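Local coordinates for protein glycerophosphodiester phosphodiesterase (Parabacteroides distasonis, PDB 3NO3) that belongs to the glycerophosphodiester phosphodiesterase family, adopts a TIM-barrel fold and holds a magnesium ion in an acidic site, at residues A92-K96 against M127-R132; I98-L104 against K131-S137; T173-Y179 against M197-T203. All blocks are in the same frame, centred on the assembly; numbering follows the deposited sequence. Where two conformers were deposited one is given.

Interaction 1 of 3, residues A92-K96 against M127-R132; sequences AKKLK and MKLAKR
A Schellman motif ends helix 110-126 of this TIM barrel, and the loop after it packs on the C-terminal end of helix 85-94. CA atoms are nearest at Lys93 and Leu129 (7.0 Å) and at Lys96 and Arg132 (9.0 Å). Segment 92-96 is the end of helix 85-94 and the loop that follows; Leu95 N bonds Ala92 O at 3.0 Å. Along 127-132, Met127, a selenomethionine, offers its carbonyl O 3.8 Å from Lys93 CD. Lys128 leaves the helix with positive phi (64/43). Its carbonyl O accepts a 2.6 Å hydrogen bond from Lys93 NZ, which arrives on a t, p, t, t side chain. Leu129 points toward the helix end. Its CD2 lies 3.9 Å from Lys93 CD, its CD1 4.4 Å from Ala92 CB. Leu129 O then takes Arg132 N at 3.1 Å, closing a turn. Arg132 extends back to the helix end, with chi1 m, chi2 t and chi3 at 34°, and its NH2 also hydrogen-bonds Ile98 O. Lys96 CA covers one face of the guanidinium. Water 1 accepts from Lys93 NZ (3.2 Å) and Arg132 NH1 (3.1 Å). Arg132 NH2 and NH1 both donate to Ala92 O, at 3.1 and 3.2 Å.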
loop_
_atom_site.group_PDB
_atom_site.type_symbol
_atom_site.label_atom_id
_atom_site.label_comp_id
_atom_site.label_asym_id
_atom_site.label_seq_id
_atom_site.Cartn_x
_atom_site.Cartn_y
_atom_site.Cartn_z
ATOM N N ALA A 92 -0.608 10.513 -10.234
ATOM C CA ALA A 92 -1.633 10.359 -9.189
ATOM C C ALA A 92 -2.324 11.655 -8.851
ATOM O O ALA A 92 -3.546 11.656 -8.595
ATOM C CB ALA A 92 -1.038 9.733 -7.943
ATOM N N LYS A 93 -1.596 12.760 -8.917
ATOM C CA LYS A 93 -2.208 14.065 -8.691
ATOM C C LYS A 93 -3.388 14.386 -9.616
ATOM O O LYS A 93 -4.360 14.977 -9.156
ATOM C CB LYS A 93 -1.174 15.199 -8.783
ATOM C CG LYS A 93 -1.704 16.608 -8.368
ATOM C CD LYS A 93 -2.043 16.651 -6.862
ATOM C CE LYS A 93 -2.396 18.046 -6.383
ATOM N NZ LYS A 93 -2.929 17.992 -4.977
ATOM N N LYS A 94 -3.309 14.007 -10.884
ATOM C CA LYS A 94 -4.422 14.211 -11.811
ATOM C C LYS A 94 -5.591 13.206 -11.643
ATOM O O LYS A 94 -6.672 13.433 -12.202
ATOM C CB LYS A 94 -3.937 14.119 -13.237
ATOM C CG LYS A 94 -2.771 15.020 -13.646
ATOM C CD LYS A 94 -2.548 14.850 -15.156
ATOM C CE LYS A 94 -1.126 15.067 -15.603
ATOM N NZ LYS A 94 -0.308 13.800 -15.562
ATOM N N LEU A 95 -5.360 12.100 -10.922
ATOM C CA LEU A 95 -6.371 11.066 -10.667
ATOM C C LEU A 95 -7.025 11.305 -9.305
ATOM O O LEU A 95 -6.596 10.754 -8.269
ATOM C CB LEU A 95 -5.725 9.679 -10.740
ATOM C CG LEU A 95 -5.061 9.284 -12.063
ATOM C CD1 LEU A 95 -4.239 8.014 -11.816
ATOM C CD2 LEU A 95 -6.069 9.107 -13.197
ATOM N N LYS A 96 -8.071 12.134 -9.312
ATOM C CA LYS A 96 -8.605 12.724 -8.075
ATOM C C LYS A 96 -9.406 11.782 -7.153
ATOM O O LYS A 96 -9.453 11.965 -5.938
ATOM C CB LYS A 96 -9.486 13.949 -8.416
ATOM C CG LYS A 96 -8.756 15.088 -9.171
ATOM C CD LYS A 96 -7.585 15.676 -8.385
ATOM C CE LYS A 96 -6.929 16.894 -9.141
ATOM N NZ LYS A 96 -5.778 17.497 -8.378
HETATM N N MSE A 127 4.623 17.247 -3.605
HETATM C CA MSE A 127 3.703 16.882 -4.679
HETATM C C MSE A 127 2.230 17.135 -4.359
HETATM O O MSE A 127 1.355 16.843 -5.178
HETATM C CB MSE A 127 3.940 15.434 -5.122
HETATM C CG MSE A 127 5.342 15.168 -5.623
HETATM SE SE MSE A 127 5.890 16.220 -7.093
HETATM C CE MSE A 127 4.636 15.478 -8.328
ATOM N N LYS A 128 1.966 17.692 -3.183
ATOM C CA LYS A 128 0.638 18.118 -2.737
ATOM C C LYS A 128 -0.355 16.942 -2.578
ATOM O O LYS A 128 -1.495 17.048 -2.975
ATOM C CB LYS A 128 0.075 19.254 -3.594
ATOM C CG LYS A 128 1.033 20.458 -3.699
ATOM C CD LYS A 128 0.360 21.658 -4.411
ATOM C CE LYS A 128 -0.561 22.395 -3.449
ATOM N NZ LYS A 128 -1.293 23.494 -4.142
ATOM N N LEU A 129 0.106 15.841 -1.991
ATOM C CA LEU A 129 -0.690 14.603 -1.889
ATOM C C LEU A 129 -0.787 14.070 -0.455
ATOM O O LEU A 129 -1.252 12.947 -0.243
ATOM C CB LEU A 129 -0.153 13.575 -2.854
ATOM C CG LEU A 129 -0.547 13.783 -4.298
ATOM C CD1 LEU A 129 0.342 12.941 -5.217
ATOM C CD2 LEU A 129 -2.027 13.466 -4.534
ATOM N N ALA A 130 -0.445 14.884 0.552
ATOM C CA ALA A 130 -0.496 14.400 1.939
ATOM C C ALA A 130 -1.917 14.035 2.412
ATOM O O ALA A 130 -2.086 13.108 3.193
ATOM C CB ALA A 130 0.153 15.426 2.910
ATOM N N LYS A 131 -2.932 14.760 1.936
ATOM C CA LYS A 131 -4.332 14.448 2.234
ATOM C C LYS A 131 -4.814 13.125 1.678
ATOM O O LYS A 131 -5.770 12.585 2.217
ATOM C CB LYS A 131 -5.304 15.523 1.746
ATOM C CG LYS A 131 -5.145 16.887 2.374
ATOM C CD LYS A 131 -6.074 17.917 1.638
ATOM C CE LYS A 131 -6.137 19.255 2.351
ATOM N NZ LYS A 131 -4.761 19.803 2.564
ATOM N N ARG A 132 -4.192 12.618 0.619
ATOM C CA ARG A 132 -4.667 11.393 -0.055
ATOM C C ARG A 132 -3.709 10.208 0.054
ATOM O O ARG A 132 -3.987 9.175 -0.540
ATOM C CB ARG A 132 -4.920 11.677 -1.552
ATOM C CG ARG A 132 -5.821 12.767 -1.872
ATOM C CD ARG A 132 -5.853 13.150 -3.392
ATOM N NE ARG A 132 -5.673 11.991 -4.217
ATOM C CZ ARG A 132 -5.292 11.994 -5.491
ATOM N NH1 ARG A 132 -5.134 13.118 -6.225
ATOM N NH2 ARG A 132 -5.127 10.814 -6.043
HETATM O O HOH W 1 -5.456 16.069 -5.370
#

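Interaction 2 of 3, residues I98-L104 against K131-S137; sequences IRLIFEL and KRTDYIS. With MG (magnesium ion), chain B.
Strands 99-104 and 133-137 are parallel neighbours in the TIM barrel, joined through helix 110-126 as a beta-alpha-beta unit. Their axes approach to 4.7 Å and cross at -32°. The register pairs Leu100 with Thr133, Ile101 with Asp134, Phe102 with Tyr135 and Glu103 with Ile136. Before the strand, Ile98 O accepts from Arg132 NH2 (2.9 Å) and NE (3.3 Å). Arg99, with chi1 t and chi2 p, forms a salt bridge to Asp134: NH2 to OD1 is 2.6 Å and NE to OD1 is 3.0 Å. Arg132 O lies over one face of the Arg99 guanidinium. Leu100 N bonds Arg132 O at 2.8 Å, and Leu100 O receives Asp134 N at 2.9 Å. Ile101 CG2 packs on Ile136 CD1 at 3.8 Å. Phe102 N bonds Asp134 O, and Phe102 O receives Ile136 N, both at 2.9 Å. The edge of the Tyr135 ring meets the face of Phe102, centroids 5.3 Å apart and planes at 68°. This T-shaped pair lies on the sheet face covered by helix 110-126. Glu103 is extended, with chi1 and chi2 both t, and its CB lies 3.6 Å from Ile136 CG1. Leu104 N bonds Ile136 O at 3.1 Å, while Leu104 O accepts from Ser137 OG at 2.8 Å. Glu103 OE1 binds magnesium at 2.0 Å, beside waters 3 and 4 at 2.1 Å; Glu39 and Asp41 also bind the ion. The strand pairing thus holds the backbone of an anionic metal ligand, and its negative charge suits the cation.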
loop_
_atom_site.group_PDB
_atom_site.type_symbol
_atom_site.label_atom_id
_atom_site.label_comp_id
_atom_site.label_asym_id
_atom_site.label_seq_id
_atom_site.Cartn_x
_atom_site.Cartn_y
_atom_site.Cartn_z
ATOM N N ILE A 98 -8.802 8.713 -6.145
ATOM C CA ILE A 98 -8.166 7.531 -5.583
ATOM C C ILE A 98 -7.175 7.835 -4.461
ATOM O O ILE A 98 -6.454 8.813 -4.499
ATOM C CB ILE A 98 -7.568 6.673 -6.706
ATOM C CG1 ILE A 98 -7.406 5.208 -6.272
ATOM C CG2 ILE A 98 -6.284 7.258 -7.259
ATOM C CD1 ILE A 98 -7.593 4.268 -7.452
ATOM N N ARG A 99 -7.236 6.994 -3.442
ATOM C CA ARG A 99 -6.364 7.031 -2.295
ATOM C C ARG A 99 -5.047 6.332 -2.651
ATOM O O ARG A 99 -5.063 5.305 -3.335
ATOM C CB ARG A 99 -7.033 6.260 -1.169
ATOM C CG ARG A 99 -6.552 6.586 0.171
ATOM C CD ARG A 99 -7.218 7.841 0.647
ATOM N NE ARG A 99 -6.659 8.154 1.938
ATOM C CZ ARG A 99 -6.880 9.261 2.609
ATOM N NH1 ARG A 99 -7.731 10.202 2.148
ATOM N NH2 ARG A 99 -6.287 9.388 3.799
ATOM N N LEU A 100 -3.928 6.882 -2.187
ATOM C CA LEU A 100 -2.606 6.353 -2.480
ATOM C C LEU A 100 -2.131 5.541 -1.285
ATOM O O LEU A 100 -1.958 6.083 -0.212
ATOM C CB LEU A 100 -1.667 7.508 -2.836
ATOM C CG LEU A 100 -2.173 8.391 -4.004
ATOM C CD1 LEU A 100 -1.131 9.411 -4.313
ATOM C CD2 LEU A 100 -2.483 7.519 -5.289
ATOM N N ILE A 101 -1.984 4.225 -1.467
ATOM C CA ILE A 101 -1.583 3.313 -0.410
ATOM C C ILE A 101 -0.087 3.020 -0.614
ATOM O O ILE A 101 0.289 2.211 -1.427
ATOM C CB ILE A 101 -2.439 2.017 -0.371
ATOM C CG1 ILE A 101 -3.951 2.330 -0.383
ATOM C CG2 ILE A 101 -2.075 1.207 0.849
ATOM C CD1 ILE A 101 -4.469 3.249 0.735
ATOM N N PHE A 102 0.756 3.731 0.131
ATOM C CA PHE A 102 2.182 3.878 -0.121
ATOM C C PHE A 102 2.859 2.885 0.795
ATOM O O PHE A 102 2.899 3.116 2.001
ATOM C CB PHE A 102 2.522 5.337 0.255
ATOM C CG PHE A 102 3.946 5.818 -0.003
ATOM C CD1 PHE A 102 5.090 5.207 0.539
ATOM C CD2 PHE A 102 4.128 7.007 -0.696
ATOM C CE1 PHE A 102 6.345 5.735 0.342
ATOM C CE2 PHE A 102 5.382 7.532 -0.906
ATOM C CZ PHE A 102 6.485 6.904 -0.405
ATOM N N GLU A 103 3.357 1.780 0.243
ATOM C CA GLU A 103 4.195 0.864 1.003
ATOM C C GLU A 103 5.663 1.300 0.933
ATOM O O GLU A 103 6.271 1.241 -0.144
ATOM C CB GLU A 103 4.056 -0.596 0.562
ATOM C CG GLU A 103 4.916 -1.487 1.462
ATOM C CD GLU A 103 4.812 -2.989 1.209
ATOM O OE1 GLU A 103 3.868 -3.474 0.541
ATOM O OE2 GLU A 103 5.669 -3.699 1.756
ATOM N N LEU A 104 6.248 1.699 2.057
ATOM C CA LEU A 104 7.718 1.872 2.080
ATOM C C LEU A 104 8.335 0.491 2.363
ATOM O O LEU A 104 8.068 -0.130 3.413
ATOM C CB LEU A 104 8.193 2.885 3.115
ATOM C CG LEU A 104 9.656 3.302 3.063
ATOM C CD1 LEU A 104 10.035 3.958 1.660
ATOM C CD2 LEU A 104 9.994 4.234 4.283
ATOM N N LYS A 131 -2.932 14.760 1.936
ATOM C CA LYS A 131 -4.332 14.448 2.234
ATOM C C LYS A 131 -4.814 13.125 1.678
ATOM O O LYS A 131 -5.770 12.585 2.217
ATOM C CB LYS A 131 -5.304 15.523 1.746
ATOM C CG LYS A 131 -5.145 16.887 2.374
ATOM C CD LYS A 131 -6.074 17.917 1.638
ATOM C CE LYS A 131 -6.137 19.255 2.351
ATOM N NZ LYS A 131 -4.761 19.803 2.564
ATOM N N ARG A 132 -4.192 12.618 0.619
ATOM C CA ARG A 132 -4.667 11.393 -0.055
ATOM C C ARG A 132 -3.709 10.208 0.054
ATOM O O ARG A 132 -3.987 9.175 -0.540
ATOM C CB ARG A 132 -4.920 11.677 -1.552
ATOM C CG ARG A 132 -5.821 12.767 -1.872
ATOM C CD ARG A 132 -5.853 13.150 -3.392
ATOM N NE ARG A 132 -5.673 11.991 -4.217
ATOM C CZ ARG A 132 -5.292 11.994 -5.491
ATOM N NH1 ARG A 132 -5.134 13.118 -6.225
ATOM N NH2 ARG A 132 -5.127 10.814 -6.043
ATOM N N THR A 133 -2.637 10.316 0.845
ATOM C CA THR A 133 -1.629 9.286 0.957
ATOM C C THR A 133 -1.592 8.663 2.359
ATOM O O THR A 133 -1.370 9.353 3.368
ATOM C CB THR A 133 -0.220 9.854 0.590
ATOM O OG1 THR A 133 -0.272 10.449 -0.720
ATOM C CG2 THR A 133 0.839 8.776 0.627
ATOM N N ASP A 134 -1.800 7.358 2.391
ATOM C CA ASP A 134 -1.766 6.514 3.590
ATOM C C ASP A 134 -0.502 5.661 3.509
ATOM O O ASP A 134 -0.136 5.204 2.433
ATOM C CB ASP A 134 -2.983 5.575 3.622
ATOM C CG ASP A 134 -4.318 6.294 3.653
ATOM O OD1 ASP A 134 -4.411 7.549 3.807
ATOM O OD2 ASP A 134 -5.312 5.552 3.529
ATOM N N TYR A 135 0.198 5.473 4.628
ATOM C CA TYR A 135 1.451 4.731 4.643
ATOM C C TYR A 135 1.268 3.347 5.269
ATOM O O TYR A 135 0.494 3.165 6.258
ATOM C CB TYR A 135 2.512 5.509 5.454
ATOM C CG TYR A 135 2.827 6.869 4.894
ATOM C CD1 TYR A 135 3.556 6.999 3.706
ATOM C CD2 TYR A 135 2.405 8.022 5.535
ATOM C CE1 TYR A 135 3.860 8.248 3.164
ATOM C CE2 TYR A 135 2.680 9.317 4.977
ATOM C CZ TYR A 135 3.409 9.407 3.775
ATOM O OH TYR A 135 3.741 10.661 3.244
ATOM N N ILE A 136 1.976 2.381 4.700
ATOM C CA ILE A 136 2.043 1.023 5.232
ATOM C C ILE A 136 3.489 0.542 5.167
ATOM O O ILE A 136 4.213 0.944 4.263
ATOM C CB ILE A 136 1.081 0.063 4.494
ATOM C CG1 ILE A 136 1.465 -0.159 3.014
ATOM C CG2 ILE A 136 -0.404 0.602 4.549
ATOM C CD1 ILE A 136 0.545 -1.200 2.234
ATOM N N SER A 137 3.931 -0.324 6.080
ATOM C CA SER A 137 5.291 -0.888 5.984
ATOM C C SER A 137 5.409 -2.141 6.841
ATOM O O SER A 137 4.786 -2.225 7.896
ATOM C CB SER A 137 6.360 0.131 6.438
ATOM O OG SER A 137 7.675 -0.317 6.215
HETATM MG MG MG B . 3.303 -3.951 -1.316
HETATM O O HOH W 2 -6.811 12.454 4.963
HETATM O O HOH W 3 2.768 -4.548 -3.316
HETATM O O HOH W 4 4.739 -5.535 -1.428
#

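Interaction 3 of 3, residues T173-Y179 against M197-T203; sequences TGLDYHY and MTSNVWT
Trp202, Asp176 and Asn200 bury the most surface where parallel strands 174-178 and 198-202 meet. The axes come within 4.5 Å and cross at -21°. Gly174 pairs with Thr198, Leu175 with Ser199, Asp176 with Asn200, Tyr177 with Val201 and His178 with Trp202. Trp202 has chi1 p and chi2 -92°, which lays the indole across the neighbouring strand. Its NE1 donates to Asp176 O at 2.9 Å. His178 CB sits over the six-membered ring, 3.9 Å from its centroid, as a CH-pi contact. The His178 ring turns its edge to the same face, centroids 5.0 Å apart. Trp202 N bonds Tyr177 O at 3.2 Å, and Trp202 O receives Tyr179 N at 3.1 Å. Asp176 and Asn200, both chi1 t, lie side by side on the sheet face that also carries His178 and Trp202. Asp176 OD1 is 3.1 Å from Asn200 CG, but the two side chains are not hydrogen-bonded. Asn200 OD1 is hydrogen-bonded to Thr222 OG1. The Asn200 backbone bridges the strands: N to Leu175 O is 2.9 Å, and Tyr177 N to its O is 3.0 Å. Farther back, Thr198 N bonds Thr173 O and Leu175 N bonds Thr198 O, both at 3.0 Å. Gly174 leaves room for Thr198 OG1, where a CB would clash. His178 is the N-cap of helix 179-184. Such parallel neighbours, linked through helices, are typical of the TIM barrel.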
loop_
_atom_site.group_PDB
_atom_site.type_symbol
_atom_site.label_atom_id
_atom_site.label_comp_id
_atom_site.label_asym_id
_atom_site.label_seq_id
_atom_site.Cartn_x
_atom_site.Cartn_y
_atom_site.Cartn_z
ATOM N N THR A 173 -2.730 3.991 13.093
ATOM C CA THR A 173 -4.127 4.194 12.805
ATOM C C THR A 173 -4.790 2.940 12.192
ATOM O O THR A 173 -5.996 2.951 12.006
ATOM C CB THR A 173 -4.353 5.389 11.859
ATOM O OG1 THR A 173 -3.844 5.048 10.575
ATOM C CG2 THR A 173 -3.667 6.627 12.396
ATOM N N GLY A 174 -4.029 1.883 11.906
ATOM C CA GLY A 174 -4.597 0.646 11.419
ATOM C C GLY A 174 -3.637 -0.536 11.371
ATOM O O GLY A 174 -2.468 -0.393 11.677
ATOM N N LEU A 175 -4.176 -1.718 11.089
ATOM C CA LEU A 175 -3.405 -2.876 10.706
ATOM C C LEU A 175 -3.718 -3.202 9.254
ATOM O O LEU A 175 -4.802 -2.888 8.746
ATOM C CB LEU A 175 -3.711 -4.090 11.598
ATOM C CG LEU A 175 -5.064 -4.777 11.694
ATOM C CD1 LEU A 175 -5.404 -5.665 10.515
ATOM C CD2 LEU A 175 -5.083 -5.593 13.054
ATOM N N ASP A 176 -2.748 -3.843 8.616
ATOM C CA ASP A 176 -2.831 -4.319 7.240
ATOM C C ASP A 176 -2.112 -5.674 7.210
ATOM O O ASP A 176 -0.911 -5.745 6.983
ATOM C CB ASP A 176 -2.207 -3.274 6.316
ATOM C CG ASP A 176 -2.397 -3.559 4.881
ATOM O OD1 ASP A 176 -3.090 -4.519 4.492
ATOM O OD2 ASP A 176 -1.928 -2.733 4.099
ATOM N N TYR A 177 -2.839 -6.738 7.532
ATOM C CA TYR A 177 -2.233 -8.008 7.907
ATOM C C TYR A 177 -2.601 -9.118 6.915
ATOM O O TYR A 177 -3.655 -9.067 6.277
ATOM C CB TYR A 177 -2.678 -8.389 9.309
ATOM C CG TYR A 177 -1.996 -7.697 10.491
ATOM C CD1 TYR A 177 -0.961 -6.730 10.344
ATOM C CD2 TYR A 177 -2.334 -8.079 11.793
ATOM C CE1 TYR A 177 -0.356 -6.180 11.431
ATOM C CE2 TYR A 177 -1.685 -7.530 12.903
ATOM C CZ TYR A 177 -0.692 -6.593 12.708
ATOM O OH TYR A 177 -0.053 -6.075 13.769
ATOM N N HIS A 178 -1.722 -10.113 6.797
ATOM C CA HIS A 178 -1.971 -11.275 5.933
ATOM C C HIS A 178 -3.250 -11.983 6.374
ATOM O O HIS A 178 -3.541 -12.057 7.552
ATOM C CB HIS A 178 -0.767 -12.233 5.942
ATOM C CG HIS A 178 -0.876 -13.367 4.968
ATOM N ND1 HIS A 178 -1.050 -14.670 5.376
ATOM C CD2 HIS A 178 -0.826 -13.399 3.615
ATOM C CE1 HIS A 178 -1.109 -15.455 4.310
ATOM N NE2 HIS A 178 -0.961 -14.709 3.231
ATOM N N TYR A 179 -4.038 -12.472 5.426
ATOM C CA TYR A 179 -5.303 -13.088 5.781
ATOM C C TYR A 179 -5.216 -14.192 6.842
ATOM O O TYR A 179 -6.107 -14.291 7.673
ATOM C CB TYR A 179 -6.094 -13.552 4.537
ATOM C CG TYR A 179 -5.473 -14.641 3.711
ATOM C CD1 TYR A 179 -5.670 -15.979 4.021
ATOM C CD2 TYR A 179 -4.761 -14.340 2.551
ATOM C CE1 TYR A 179 -5.123 -17.008 3.199
ATOM C CE2 TYR A 179 -4.222 -15.347 1.744
ATOM C CZ TYR A 179 -4.392 -16.669 2.085
ATOM O OH TYR A 179 -3.844 -17.647 1.293
HETATM N N MSE A 197 -9.537 2.285 14.866
HETATM C CA MSE A 197 -8.506 2.015 13.862
HETATM C C MSE A 197 -9.161 1.319 12.689
HETATM O O MSE A 197 -10.222 0.769 12.837
HETATM C CB MSE A 197 -7.433 1.040 14.375
HETATM C CG MSE A 197 -7.180 1.058 15.818
HETATM SE SE MSE A 197 -5.833 -0.202 16.315
HETATM C CE MSE A 197 -4.377 0.837 15.528
ATOM N N THR A 198 -8.479 1.303 11.558
ATOM C CA THR A 198 -8.892 0.507 10.382
ATOM C C THR A 198 -8.228 -0.894 10.300
ATOM O O THR A 198 -7.121 -1.124 10.822
ATOM C CB THR A 198 -8.686 1.256 9.076
ATOM O OG1 THR A 198 -7.286 1.504 8.861
ATOM C CG2 THR A 198 -9.486 2.542 9.126
ATOM N N SER A 199 -8.931 -1.816 9.651
ATOM C CA SER A 199 -8.409 -3.155 9.386
ATOM C C SER A 199 -8.313 -3.324 7.867
ATOM O O SER A 199 -9.248 -2.978 7.156
ATOM C CB SER A 199 -9.317 -4.209 10.009
ATOM O OG SER A 199 -10.636 -4.075 9.571
ATOM N N ASN A 200 -7.182 -3.824 7.391
ATOM C CA ASN A 200 -6.928 -4.084 5.947
ATOM C C ASN A 200 -6.341 -5.499 5.891
ATOM O O ASN A 200 -5.683 -5.940 6.861
ATOM C CB ASN A 200 -5.990 -2.994 5.421
ATOM C CG ASN A 200 -5.726 -3.027 3.901
ATOM O OD1 ASN A 200 -6.176 -3.901 3.135
ATOM N ND2 ASN A 200 -4.974 -2.015 3.474
ATOM N N VAL A 201 -6.660 -6.240 4.817
ATOM C CA VAL A 201 -6.187 -7.605 4.677
ATOM C C VAL A 201 -5.579 -7.806 3.279
ATOM O O VAL A 201 -6.108 -7.289 2.306
ATOM C CB VAL A 201 -7.315 -8.638 4.978
ATOM C CG1 VAL A 201 -8.516 -8.523 3.987
ATOM C CG2 VAL A 201 -6.744 -10.051 5.024
ATOM N N TRP A 202 -4.462 -8.540 3.208
ATOM C CA TRP A 202 -3.740 -8.770 1.932
ATOM C C TRP A 202 -3.332 -10.246 1.767
ATOM O O TRP A 202 -3.302 -10.964 2.768
ATOM C CB TRP A 202 -2.482 -7.880 1.837
ATOM C CG TRP A 202 -1.486 -8.039 2.954
ATOM C CD1 TRP A 202 -1.430 -7.323 4.108
ATOM C CD2 TRP A 202 -0.383 -8.960 3.009
ATOM N NE1 TRP A 202 -0.409 -7.751 4.892
ATOM C CE2 TRP A 202 0.271 -8.746 4.239
ATOM C CE3 TRP A 202 0.127 -9.934 2.126
ATOM C CZ2 TRP A 202 1.403 -9.490 4.638
ATOM C CZ3 TRP A 202 1.264 -10.666 2.517
ATOM C CH2 TRP A 202 1.875 -10.452 3.769
ATOM N N THR A 203 -3.060 -10.751 0.550
ATOM C CA THR A 203 -3.498 -10.229 -0.735
ATOM C C THR A 203 -4.595 -11.226 -1.070
ATOM O O THR A 203 -4.296 -12.398 -1.209
ATOM C CB THR A 203 -2.329 -10.186 -1.728
ATOM O OG1 THR A 203 -1.411 -9.178 -1.272
ATOM C CG2 THR A 203 -2.785 -9.785 -3.108
HETATM O O HOH W 5 -5.711 -0.550 7.871
#

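Interactions 1 and 2 are interleaved along the chain and share Lys131 and Arg132; their centres are 10 Å apart. Helix 85-94 leads into strand 99-104, so Arg132 ties the helix end of interaction 1 to the strand start of interaction 2. Leu100 CD1 also packs on Ala92 CB at 3.6 Å. Interaction 3 follows both, in the same sheet as interaction 2, with strand 155-157 between their strand pairs. Those two centres are 13 Å apart, and Ile136 CD1 touches Asp176 OD2 at 3.5 Å. Interactions 1 and 3 lie about 23 Å apart between centres, on opposite sides of the chain's centre. Interaction 1 joins a helix end to a loop, while interactions 2 and 3 are separate strand pairings; segment 98-104 carries a magnesium ligand.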